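Local atomic coordinates of cellobiose 2-epimerase (Caldibacillus thermoamylovorans, PDB entry 5ZHB), a protein that catalyses the 2-epimerization of cellobiose, converting the glucose unit at its reducing end into mannose. Residues 254-257 against 258-261; 262-266 against 267-271. All blocks are in the same frame, centred on the assembly; numbering follows the deposited sequence.

Interaction 1 (254-257 against 258-261); sequences LIDD and ALKV
Lys260 reaches back one helical turn to lay its side chain against Asp256 and Asp257. Its CB starts near the backbone oxygens of both aspartates. CG, turned anti to its own carbonyl carbon (chi1 -65°), lies 3.3 Å from Asp256 O. CD lies alongside that oxygen and near the carboxylate of Asp257, with Asp257 OD1 3.9 Å away. CE comes against the Asp256 carboxylate, and NZ ends 3.1 Å from Asp256 OD2 in a salt bridge whose hydrogen bond is weak. A second, long salt bridge joins Lys260 NZ to Asp257 OD1 at 4.0 Å. The network is shared: Asp256 OD2 also meets Lys322 and Asn318, Asn318 accepts from Lys260 NZ, and Asp257 OD2 pairs with Arg198. The two ammonium groups on Asp256 OD2, from Lys260 and Lys322, probably favour its charged form. Beneath the chain, Lys260 N donates to Asp256 O at 2.8 Å, and Leu259 N to Ile255 O. Ile255 CG2 and Leu259 CG touch loosely at 4.4 Å, and Ala258 packs on helices 183-199 and 203-220. The arrangement is an i to i+4 salt bridge, widened by an i to i+3 partner, on helix 245-262 of the (alpha/alpha)6 barrel of the GlcNAc 2-epimerase family.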
# COMPACT_ATOMS: atom_id res chain seq x y z
N LEU A 254 9.11 -2.72 -3.93
CA LEU A 254 8.60 -3.75 -3.02
C LEU A 254 9.14 -5.14 -3.38
O LEU A 254 9.56 -5.87 -2.49
CB LEU A 254 7.08 -3.76 -2.96
CG LEU A 254 6.41 -2.53 -2.33
CD1 LEU A 254 4.91 -2.70 -2.34
CD2 LEU A 254 6.89 -2.24 -0.91
N ILE A 255 9.14 -5.51 -4.65
CA ILE A 255 9.76 -6.79 -5.03
C ILE A 255 11.23 -6.77 -4.61
O ILE A 255 11.76 -7.74 -4.03
CB ILE A 255 9.55 -7.07 -6.53
CG1 ILE A 255 8.08 -7.36 -6.83
CG2 ILE A 255 10.46 -8.21 -7.02
CD1 ILE A 255 7.68 -7.21 -8.29
N ASP A 256 11.91 -5.63 -4.83
CA ASP A 256 13.32 -5.54 -4.48
C ASP A 256 13.52 -5.77 -2.98
O ASP A 256 14.43 -6.49 -2.56
CB ASP A 256 13.93 -4.21 -4.87
CG ASP A 256 15.44 -4.25 -5.09
OD1 ASP A 256 15.96 -5.36 -5.28
OD2 ASP A 256 16.07 -3.19 -5.02
N ASP A 257 12.66 -5.17 -2.16
CA ASP A 257 12.73 -5.42 -0.74
C ASP A 257 12.54 -6.90 -0.44
O ASP A 257 13.18 -7.41 0.47
CB ASP A 257 11.71 -4.63 0.07
CG ASP A 257 12.21 -3.32 0.63
OD1 ASP A 257 13.29 -2.86 0.19
OD2 ASP A 257 11.55 -2.81 1.53
N ALA A 258 11.67 -7.57 -1.21
CA ALA A 258 11.43 -9.00 -0.98
C ALA A 258 12.71 -9.79 -1.32
O ALA A 258 13.14 -10.67 -0.56
CB ALA A 258 10.25 -9.46 -1.80
N LEU A 259 13.33 -9.42 -2.44
CA LEU A 259 14.64 -9.95 -2.81
C LEU A 259 15.67 -9.76 -1.70
O LEU A 259 16.37 -10.72 -1.36
CB LEU A 259 15.09 -9.33 -4.13
CG LEU A 259 14.26 -9.69 -5.35
CD1 LEU A 259 14.81 -8.95 -6.57
CD2 LEU A 259 14.19 -11.19 -5.58
N LYS A 260 15.80 -8.55 -1.16
CA LYS A 260 16.81 -8.23 -0.17
C LYS A 260 16.59 -9.00 1.14
O LYS A 260 17.55 -9.52 1.73
CB LYS A 260 16.87 -6.74 0.16
CG LYS A 260 17.29 -5.80 -0.97
CD LYS A 260 16.80 -4.36 -0.81
CE LYS A 260 17.04 -3.58 -2.05
NZ LYS A 260 16.51 -2.22 -2.07
N VAL A 261 15.34 -9.05 1.63
CA VAL A 261 15.02 -9.68 2.90
C VAL A 261 15.26 -11.19 2.84
O VAL A 261 15.62 -11.81 3.84
CB VAL A 261 13.56 -9.33 3.28
CG1 VAL A 261 12.96 -10.23 4.33
CG2 VAL A 261 13.41 -7.87 3.69

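Interaction 2 (262-266 against 267-271); sequences TGNND and RKYTQ
The ring of Tyr269 has the carboxylate carbon of Asp266 over one face, 4.0 Å above the plane and displaced toward the rim, with the carboxylate and ring planes 31° apart. At the ring edge, near its plane, lies the amide of Asn264, its ND2 3.7 Å from Tyr269 CE2 and its plane steeply inclined to the ring. Asp266 CB closes in on the same side of the tyrosine, 3.6 Å from Tyr269 CD2, while the phenol OH bonds to Asp214. The other flat group, the guanidinium of Arg267, is folded back so that Thr270 CB sits over one face.

With the CG of Asp266 anti to the backbone N (chi1 -166°), the carboxylate swings over the first turn, and OD1 takes the N-H of Lys268 at 3.2 Å on its anti lone pair. Lys268 curls round with a bend at its last torsion, bringing NZ 3.3 Å from Asp266 OD2 in a salt bridge with a weak hydrogen bond. The backbone O of Asp266 accepts from Tyr269 N, which lies above the carbonyl plane, and weakly from Thr270 N. Ahead of it, Asn264 OD1 receives Asp266 N at 3.0 Å, an Asx turn that helps position the cap. Replacing Asp266 by alanine removes the carboxylate, which would probably leave Lys268 N without its capping acceptor, the ammonium of Lys268 without its mate and one face of Tyr269 less covered. A Schellman motif at Gly263, an Asx turn and an N-cap thus come in succession, the tight turn of an alpha-hairpin between helices 245-262 and 267-283.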
# COMPACT_ATOMS: atom_id res chain seq x y z
N THR A 262 15.07 -11.80 1.68
CA THR A 262 15.25 -13.24 1.57
C THR A 262 16.59 -13.66 0.93
O THR A 262 16.81 -14.85 0.74
CB THR A 262 14.08 -13.84 0.81
OG1 THR A 262 14.09 -13.39 -0.55
CG2 THR A 262 12.75 -13.56 1.48
N GLY A 263 17.45 -12.72 0.52
CA GLY A 263 18.76 -13.07 -0.04
C GLY A 263 18.64 -13.69 -1.43
O GLY A 263 19.48 -14.49 -1.85
N ASN A 264 17.62 -13.30 -2.18
CA ASN A 264 17.40 -13.87 -3.50
C ASN A 264 18.19 -13.05 -4.52
O ASN A 264 17.80 -11.93 -4.85
CB ASN A 264 15.90 -14.00 -3.74
CG ASN A 264 15.57 -14.61 -5.09
OD1 ASN A 264 16.36 -14.56 -6.03
ND2 ASN A 264 14.37 -15.13 -5.21
N ASN A 265 19.28 -13.62 -5.07
CA ASN A 265 20.13 -12.91 -6.01
C ASN A 265 19.92 -13.39 -7.44
O ASN A 265 20.77 -13.18 -8.31
CB ASN A 265 21.60 -13.04 -5.63
CG ASN A 265 21.83 -12.61 -4.21
OD1 ASN A 265 22.24 -13.44 -3.39
ND2 ASN A 265 21.55 -11.36 -3.89
N ASP A 266 18.77 -14.01 -7.71
CA ASP A 266 18.46 -14.40 -9.07
C ASP A 266 18.41 -13.17 -9.96
O ASP A 266 17.68 -12.22 -9.70
CB ASP A 266 17.15 -15.17 -9.14
CG ASP A 266 16.89 -15.90 -10.45
OD1 ASP A 266 17.04 -15.27 -11.52
OD2 ASP A 266 16.50 -17.08 -10.39
N ARG A 267 19.13 -13.24 -11.08
CA ARG A 267 19.44 -12.06 -11.86
C ARG A 267 18.23 -11.60 -12.66
O ARG A 267 18.13 -10.42 -12.97
CB ARG A 267 20.59 -12.33 -12.84
CG ARG A 267 21.94 -12.59 -12.18
CD ARG A 267 22.36 -11.47 -11.24
NE ARG A 267 22.22 -10.20 -11.96
CZ ARG A 267 22.18 -8.98 -11.44
NH1 ARG A 267 22.44 -8.76 -10.16
NH2 ARG A 267 21.89 -7.97 -12.24
N LYS A 268 17.33 -12.50 -13.06
CA LYS A 268 16.20 -12.04 -13.85
C LYS A 268 15.26 -11.14 -13.03
O LYS A 268 14.59 -10.27 -13.57
CB LYS A 268 15.53 -13.22 -14.55
CG LYS A 268 15.00 -14.37 -13.72
CD LYS A 268 14.86 -15.62 -14.58
CE LYS A 268 13.92 -16.66 -14.06
NZ LYS A 268 14.49 -17.41 -12.94
N TYR A 269 15.22 -11.35 -11.72
CA TYR A 269 14.33 -10.64 -10.81
C TYR A 269 14.90 -9.24 -10.56
O TYR A 269 14.17 -8.25 -10.70
CB TYR A 269 14.18 -11.40 -9.49
CG TYR A 269 13.58 -12.80 -9.61
CD1 TYR A 269 12.72 -13.12 -10.65
CD2 TYR A 269 13.84 -13.77 -8.65
CE1 TYR A 269 12.16 -14.38 -10.75
CE2 TYR A 269 13.29 -15.04 -8.75
CZ TYR A 269 12.45 -15.35 -9.81
OH TYR A 269 11.87 -16.57 -9.97
N THR A 270 16.20 -9.19 -10.23
CA THR A 270 16.92 -7.92 -10.17
C THR A 270 16.74 -7.11 -11.45
O THR A 270 16.40 -5.92 -11.42
CB THR A 270 18.39 -8.21 -9.82
OG1 THR A 270 18.39 -8.51 -8.43
CG2 THR A 270 19.29 -7.00 -9.99
N GLN A 271 16.91 -7.76 -12.62
CA GLN A 271 16.75 -7.05 -13.87
C GLN A 271 15.31 -6.58 -14.06
O GLN A 271 15.06 -5.52 -14.63
CB GLN A 271 17.14 -7.89 -15.09
CG GLN A 271 17.37 -7.04 -16.33
CD GLN A 271 18.49 -6.05 -16.10
OE1 GLN A 271 19.58 -6.44 -15.66
NE2 GLN A 271 18.22 -4.78 -16.32

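Overall arrangement
Interactions 1 and 2 follow each other along one helix-loop-helix segment, their centres about 9 Å apart. Interaction 1 is largely buried and lies wholly within helix 245-262, whereas interaction 2 is at the surface, where the chain turns into helix 267-283. Both use aspartate-lysine pairs, but in the first these join successive helical turns and draw in neighbouring helices, while in the second the aspartate chiefly caps a helix start. Leu259 links the two: its O probably accepts a hydrogen bond from Asn264 N at 3.0 Å, and its CD1 packs against Tyr269 CB at 3.9 Å. Helix 203-220 touches side chains from both interactions.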